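Putative hemin transport system, substrate-binding protein (Burkholderia cenocepacia J2315, PDB 5GIZ) binds heme in the periplasm and probably delivers it to a bacterial heme-import system. Local coordinates at residues 19-24 against 122-127; 39-44 against 252-257; 212-215 against 219-222. One frame throughout, in Å; residues are numbered along the deposited sequence. Where two conformers were deposited one is given.

In the fold
Interactions 1 and 2 each have one segment in the N-terminal lobe, on or near helix 13-23. The other segment lies on helix 118-141 or at the start of helix 255-269. Their centres are about 12 Å apart. They touch through Phe20 on Ala44 and Pro42, and Ala21 on Pro253. Their segments alternate along the chain. Interaction 3 is in the C-terminal lobe, on helices 211-217 and 220-225. Its centre is about 35 Å from that of interaction 1 and about 23 Å from that of interaction 2, whose loop encloses it. The contacts thus lie in both lobes and at the helices that connect to them, in a protein that binds heme.

Interaction 1: 19-24 against 122-127; sequences AFALGG and AALLQR
Phe20 O receives two backbone N-H groups, just beside Ala21 and Leu22, which pack against Leu124. The contact is helix-helix packing in a periplasmic binding protein: helix 13-23 of the N-terminal lobe meets helix 118-141, the long helix between the lobes. Gly24 N lies 3.0 Å from Phe20 O, and Gly23 N also bonds to it; both come from the same face of the carbonyl plane. Gly24 has a positive phi (80°), which suits glycine. The axes of the short segments 19-23 and 122-127 are 9.8 Å apart and cross at 100°.

Leu124 is the hub. Its CG is anti to the backbone N (chi1 178°), which extends the branch toward helix 13-23; CD2 does the touching. Leu124 CD2 meets Leu22 CD2 at 3.7 Å and Ala21 CB at 3.9 Å. The two leucine side chains cross at about a right angle. Helix 101-114 adds to this apolar cluster, with Val111 on Leu22 and Ile108 on Leu124.

Arg127 is exposed and reaches across from one side. Its chain bends at chi3 and folds the guanidinium back over Leu124 CA. The edge of that group faces the backbone of helix 13-23: Arg127 NH2 is 3.6 Å from Ala21 O, near the guanidinium plane, and no hydrogen bond is formed.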
# COMPACT_ATOMS: atom_id res chain seq x y z
N ALA A 19 -5.02 -10.75 7.12
CA ALA A 19 -5.01 -11.93 7.96
C ALA A 19 -5.08 -11.61 9.43
O ALA A 19 -5.88 -12.17 10.19
CB ALA A 19 -3.81 -12.79 7.67
N PHE A 20 -4.24 -10.68 9.89
CA PHE A 20 -4.26 -10.38 11.30
C PHE A 20 -5.57 -9.75 11.70
O PHE A 20 -6.01 -10.00 12.81
CB PHE A 20 -3.03 -9.55 11.74
CG PHE A 20 -1.76 -10.36 11.88
CD1 PHE A 20 -1.63 -11.31 12.85
CD2 PHE A 20 -0.76 -10.22 10.97
CE1 PHE A 20 -0.47 -12.09 12.93
CE2 PHE A 20 0.41 -10.93 11.08
CZ PHE A 20 0.54 -11.91 12.01
N ALA A 21 -6.22 -8.97 10.81
CA ALA A 21 -7.46 -8.27 11.12
C ALA A 21 -8.66 -9.23 11.31
O ALA A 21 -9.66 -8.86 11.91
CB ALA A 21 -7.77 -7.26 10.02
N LEU A 22 -8.54 -10.43 10.79
CA LEU A 22 -9.59 -11.45 10.94
C LEU A 22 -9.61 -12.09 12.32
O LEU A 22 -10.67 -12.56 12.74
CB LEU A 22 -9.47 -12.55 9.87
CG LEU A 22 -9.71 -12.06 8.44
CD1 LEU A 22 -9.13 -13.03 7.43
CD2 LEU A 22 -11.20 -11.88 8.21
N GLY A 23 -8.48 -12.13 13.02
CA GLY A 23 -8.47 -12.59 14.43
C GLY A 23 -7.13 -13.04 14.97
O GLY A 23 -7.01 -14.15 15.48
N GLY A 24 -6.11 -12.19 14.86
CA GLY A 24 -4.84 -12.45 15.53
C GLY A 24 -3.85 -13.43 14.91
O GLY A 24 -4.07 -14.01 13.83
N ALA A 122 -16.85 -12.10 6.97
CA ALA A 122 -18.03 -11.32 6.83
C ALA A 122 -18.11 -10.16 7.86
O ALA A 122 -18.55 -9.08 7.56
CB ALA A 122 -19.23 -12.22 6.96
N ALA A 123 -17.63 -10.42 9.08
CA ALA A 123 -17.64 -9.36 10.12
C ALA A 123 -16.68 -8.24 9.77
O ALA A 123 -16.99 -7.07 9.91
CB ALA A 123 -17.30 -9.96 11.47
N LEU A 124 -15.50 -8.64 9.35
CA LEU A 124 -14.48 -7.64 8.93
C LEU A 124 -14.99 -6.82 7.74
O LEU A 124 -14.83 -5.61 7.69
CB LEU A 124 -13.18 -8.30 8.57
CG LEU A 124 -12.04 -7.40 8.08
CD1 LEU A 124 -11.75 -6.24 9.06
CD2 LEU A 124 -10.77 -8.19 7.79
N LEU A 125 -15.65 -7.47 6.78
CA LEU A 125 -16.15 -6.76 5.61
C LEU A 125 -17.22 -5.73 6.01
O LEU A 125 -17.28 -4.63 5.50
CB LEU A 125 -16.68 -7.77 4.55
CG LEU A 125 -17.09 -7.12 3.23
CD1 LEU A 125 -15.87 -6.55 2.53
CD2 LEU A 125 -17.81 -8.10 2.33
N GLN A 126 -18.09 -6.11 6.92
CA GLN A 126 -19.13 -5.22 7.36
C GLN A 126 -18.53 -3.98 8.05
O GLN A 126 -18.95 -2.87 7.79
CB GLN A 126 -20.05 -6.00 8.26
CG GLN A 126 -21.16 -5.21 8.87
CD GLN A 126 -21.92 -6.08 9.88
OE1 GLN A 126 -21.39 -6.40 10.95
NE2 GLN A 126 -23.07 -6.51 9.54
N ARG A 127 -17.50 -4.17 8.88
CA ARG A 127 -16.81 -3.03 9.55
C ARG A 127 -16.12 -2.14 8.53
O ARG A 127 -16.24 -0.91 8.53
CB ARG A 127 -15.72 -3.53 10.53
CG ARG A 127 -16.22 -4.39 11.67
CD ARG A 127 -15.31 -4.44 12.89
NE ARG A 127 -13.95 -4.93 12.67
CZ ARG A 127 -13.58 -6.22 12.56
NH1 ARG A 127 -14.47 -7.22 12.64
NH2 ARG A 127 -12.30 -6.50 12.38

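Interaction 2: 39-44 against 252-257; sequences CTYPDA and GPRLPL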
# COMPACT_ATOMS: atom_id res chain seq x y z
N CYS A 39 5.79 -6.84 5.34
CA CYS A 39 4.76 -7.07 6.33
C CYS A 39 5.20 -6.58 7.68
O CYS A 39 5.70 -7.34 8.52
CB CYS A 39 4.37 -8.56 6.40
SG CYS A 39 3.71 -9.22 4.86
N THR A 40 4.98 -5.29 7.90
CA THR A 40 5.43 -4.59 9.09
C THR A 40 4.33 -4.14 10.01
O THR A 40 4.60 -3.55 11.02
CB THR A 40 6.24 -3.38 8.73
OG1 THR A 40 5.40 -2.49 8.02
CG2 THR A 40 7.41 -3.77 7.87
N TYR A 41 3.06 -4.39 9.67
CA TYR A 41 1.90 -3.97 10.44
C TYR A 41 0.89 -5.11 10.55
O TYR A 41 0.61 -5.77 9.58
CB TYR A 41 1.21 -2.75 9.75
CG TYR A 41 0.27 -2.08 10.70
CD1 TYR A 41 -1.06 -2.47 10.78
CD2 TYR A 41 0.70 -1.10 11.55
CE1 TYR A 41 -1.94 -1.90 11.68
CE2 TYR A 41 -0.16 -0.54 12.47
CZ TYR A 41 -1.46 -0.97 12.55
OH TYR A 41 -2.35 -0.41 13.44
N PRO A 42 0.26 -5.32 11.71
CA PRO A 42 0.50 -4.68 13.00
C PRO A 42 1.75 -5.26 13.67
O PRO A 42 2.60 -5.86 13.00
CB PRO A 42 -0.77 -5.01 13.76
CG PRO A 42 -1.18 -6.37 13.22
CD PRO A 42 -0.72 -6.43 11.80
N ASP A 43 1.91 -5.07 14.97
CA ASP A 43 3.15 -5.58 15.64
C ASP A 43 3.36 -7.09 15.46
O ASP A 43 4.47 -7.56 15.29
CB ASP A 43 3.13 -5.29 17.13
CG ASP A 43 3.35 -3.83 17.45
OD1 ASP A 43 3.83 -3.06 16.58
OD2 ASP A 43 3.03 -3.43 18.61
N ALA A 44 2.26 -7.85 15.38
CA ALA A 44 2.35 -9.28 15.15
C ALA A 44 2.97 -9.65 13.81
O ALA A 44 3.59 -10.71 13.65
CB ALA A 44 0.94 -9.92 15.23
N GLY A 252 -5.13 -2.18 1.93
CA GLY A 252 -5.58 -3.17 2.86
C GLY A 252 -6.72 -2.73 3.77
O GLY A 252 -7.44 -1.76 3.46
N PRO A 253 -6.92 -3.42 4.89
CA PRO A 253 -8.10 -3.15 5.70
C PRO A 253 -8.14 -1.77 6.32
O PRO A 253 -9.14 -1.39 6.90
CB PRO A 253 -8.12 -4.29 6.73
CG PRO A 253 -6.72 -4.76 6.76
CD PRO A 253 -6.14 -4.56 5.41
N ARG A 254 -7.02 -1.05 6.30
CA ARG A 254 -7.00 0.34 6.79
C ARG A 254 -7.28 1.37 5.74
O ARG A 254 -7.15 2.56 5.98
CB ARG A 254 -5.65 0.67 7.47
CG ARG A 254 -5.35 -0.12 8.73
CD ARG A 254 -4.03 0.29 9.41
NE ARG A 254 -2.88 -0.04 8.60
CZ ARG A 254 -1.64 0.50 8.74
NH1 ARG A 254 -1.44 1.49 9.60
NH2 ARG A 254 -0.64 0.08 7.99
N LEU A 255 -7.73 0.92 4.57
CA LEU A 255 -7.97 1.86 3.47
C LEU A 255 -8.83 3.07 3.92
O LEU A 255 -8.53 4.19 3.59
CB LEU A 255 -8.59 1.17 2.25
CG LEU A 255 -8.78 2.09 1.05
CD1 LEU A 255 -7.51 2.53 0.38
CD2 LEU A 255 -9.66 1.40 0.03
N PRO A 256 -9.95 2.85 4.62
CA PRO A 256 -10.80 3.99 5.00
C PRO A 256 -10.05 5.01 5.86
O PRO A 256 -10.14 6.21 5.59
CB PRO A 256 -11.94 3.33 5.75
CG PRO A 256 -12.00 1.94 5.16
CD PRO A 256 -10.54 1.57 5.04
N LEU A 257 -9.25 4.53 6.79
CA LEU A 257 -8.43 5.44 7.62
C LEU A 257 -7.34 6.08 6.84
O LEU A 257 -7.05 7.26 7.03
CB LEU A 257 -7.85 4.67 8.80
CG LEU A 257 -7.04 5.49 9.81
CD1 LEU A 257 -7.88 6.55 10.48
CD2 LEU A 257 -6.41 4.51 10.78
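A cation-pi stack joins the loop before helix 43-46 to the N-cap of helix 255-269. Arg254 lays its guanidinium flat on the ring of Tyr41. The planes are 3° apart. Arg254 CZ is 3.7 Å from the ring centroid and lies 12° off the ring normal. The group spreads over the face: Arg254 NH2 is 3.6 Å from Tyr41 CG, and Arg254 NH1 is 3.7 Å from Tyr41 CE2. The Arg254 chain bends at chi3 (-67°), which brings the guanidinium over the ring.

The opposite face of the ring carries Pro42 CB, 3.8 Å above the plane and offset toward the rim. Pro42 follows a cis peptide bond. The ring is therefore held between a proline and a cation.

Arg254 NE also makes a salt bridge to Glu17 of helix 13-23. This second anchor limits the rotation of the guanidinium and probably tempers its charge. Leu255 N bonds to Gly252 O at 2.9 Å, closing a type I turn.

The Tyr41 side chain is about 7 Å from that of Gly13, which binds heme in another structure of this protein. It is a surface cation-pi stack from N-terminal lobe to last helix, near the heme cleft of this periplasmic binding protein.

Interaction 3: 212-215 against 219-222; sequences EGLA and GHAA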
# COMPACT_ATOMS: atom_id res chain seq x y z
N GLU A 212 9.49 6.94 4.17
CA GLU A 212 10.74 6.33 3.73
C GLU A 212 11.42 7.14 2.64
O GLU A 212 12.64 7.36 2.67
CB GLU A 212 10.45 4.90 3.22
CG GLU A 212 9.92 3.95 4.31
CD GLU A 212 8.41 3.94 4.54
OE1 GLU A 212 7.68 4.87 4.19
OE2 GLU A 212 7.96 2.96 5.15
N GLY A 213 10.65 7.61 1.66
CA GLY A 213 11.20 8.43 0.60
C GLY A 213 11.71 9.75 1.10
O GLY A 213 12.71 10.28 0.59
N LEU A 214 11.01 10.35 2.07
CA LEU A 214 11.43 11.61 2.66
C LEU A 214 12.78 11.44 3.39
O LEU A 214 13.66 12.28 3.22
CB LEU A 214 10.33 12.15 3.63
CG LEU A 214 10.63 13.51 4.23
CD1 LEU A 214 10.82 14.57 3.16
CD2 LEU A 214 9.52 13.86 5.22
N ALA A 215 12.89 10.33 4.15
CA ALA A 215 14.14 10.02 4.83
C ALA A 215 15.24 9.82 3.82
O ALA A 215 16.33 10.32 4.01
CB ALA A 215 14.05 8.80 5.70
N GLY A 219 15.15 14.64 4.00
CA GLY A 219 14.22 15.54 4.69
C GLY A 219 13.53 16.59 3.83
O GLY A 219 13.71 16.64 2.64
N HIS A 220 12.76 17.44 4.48
CA HIS A 220 11.88 18.37 3.78
C HIS A 220 12.63 19.39 2.92
O HIS A 220 12.31 19.58 1.76
CB HIS A 220 11.01 19.14 4.76
CG HIS A 220 10.08 18.27 5.52
ND1 HIS A 220 10.43 17.65 6.69
CD2 HIS A 220 8.79 17.91 5.28
CE1 HIS A 220 9.42 16.92 7.13
NE2 HIS A 220 8.40 17.10 6.31
N ALA A 221 13.66 19.99 3.51
CA ALA A 221 14.43 21.04 2.78
C ALA A 221 15.14 20.40 1.57
O ALA A 221 15.12 20.93 0.46
CB ALA A 221 15.42 21.70 3.71
N ALA A 222 15.71 19.23 1.79
CA ALA A 222 16.33 18.48 0.71
C ALA A 222 15.39 18.15 -0.44
O ALA A 222 15.70 18.29 -1.62
CB ALA A 222 16.96 17.21 1.26
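One backbone hydrogen bond and one CH-pi contact tie Leu214 to Gly219 and His220. They join helix 211-217 to helix 220-225 in the C-terminal lobe of this periplasmic binding protein.

The hydrogen bond runs from Gly219 N to Leu214 O. It is 2.9 Å long with an angle of 149° at the hydrogen, so it is somewhat bent. It links residues five apart, across the end of helix 211-217. Gly219 is the N-cap of the next helix. Its phi is positive, a backbone conformation suited to glycine.

The van der Waals contacts come from the two methyl branches of Leu214. Leu214 CD1 rests on the backbone of Gly219, 3.4 Å from Gly219 C. Leu214 CD2 sits over one face of the His220 ring, 3.8 Å from its centroid and 25° off the normal. It is shifted toward the rim, near His220 CE1 and 3.6 Å from His220 NE2. The CG of His220 is anti to its own carbonyl carbon (chi1 -64°), which brings the ring back over the leucine. Strand 240-243 borders the contact: Leu214 touches Ser242 and His220 touches Val240.

Leu214 is about 8 Å from His158, a heme-site residue, measured between side chains. One backbone bond satisfies Leu214 O at the helix end, while dispersion and CH-pi contacts from Leu214 seat the His220 face.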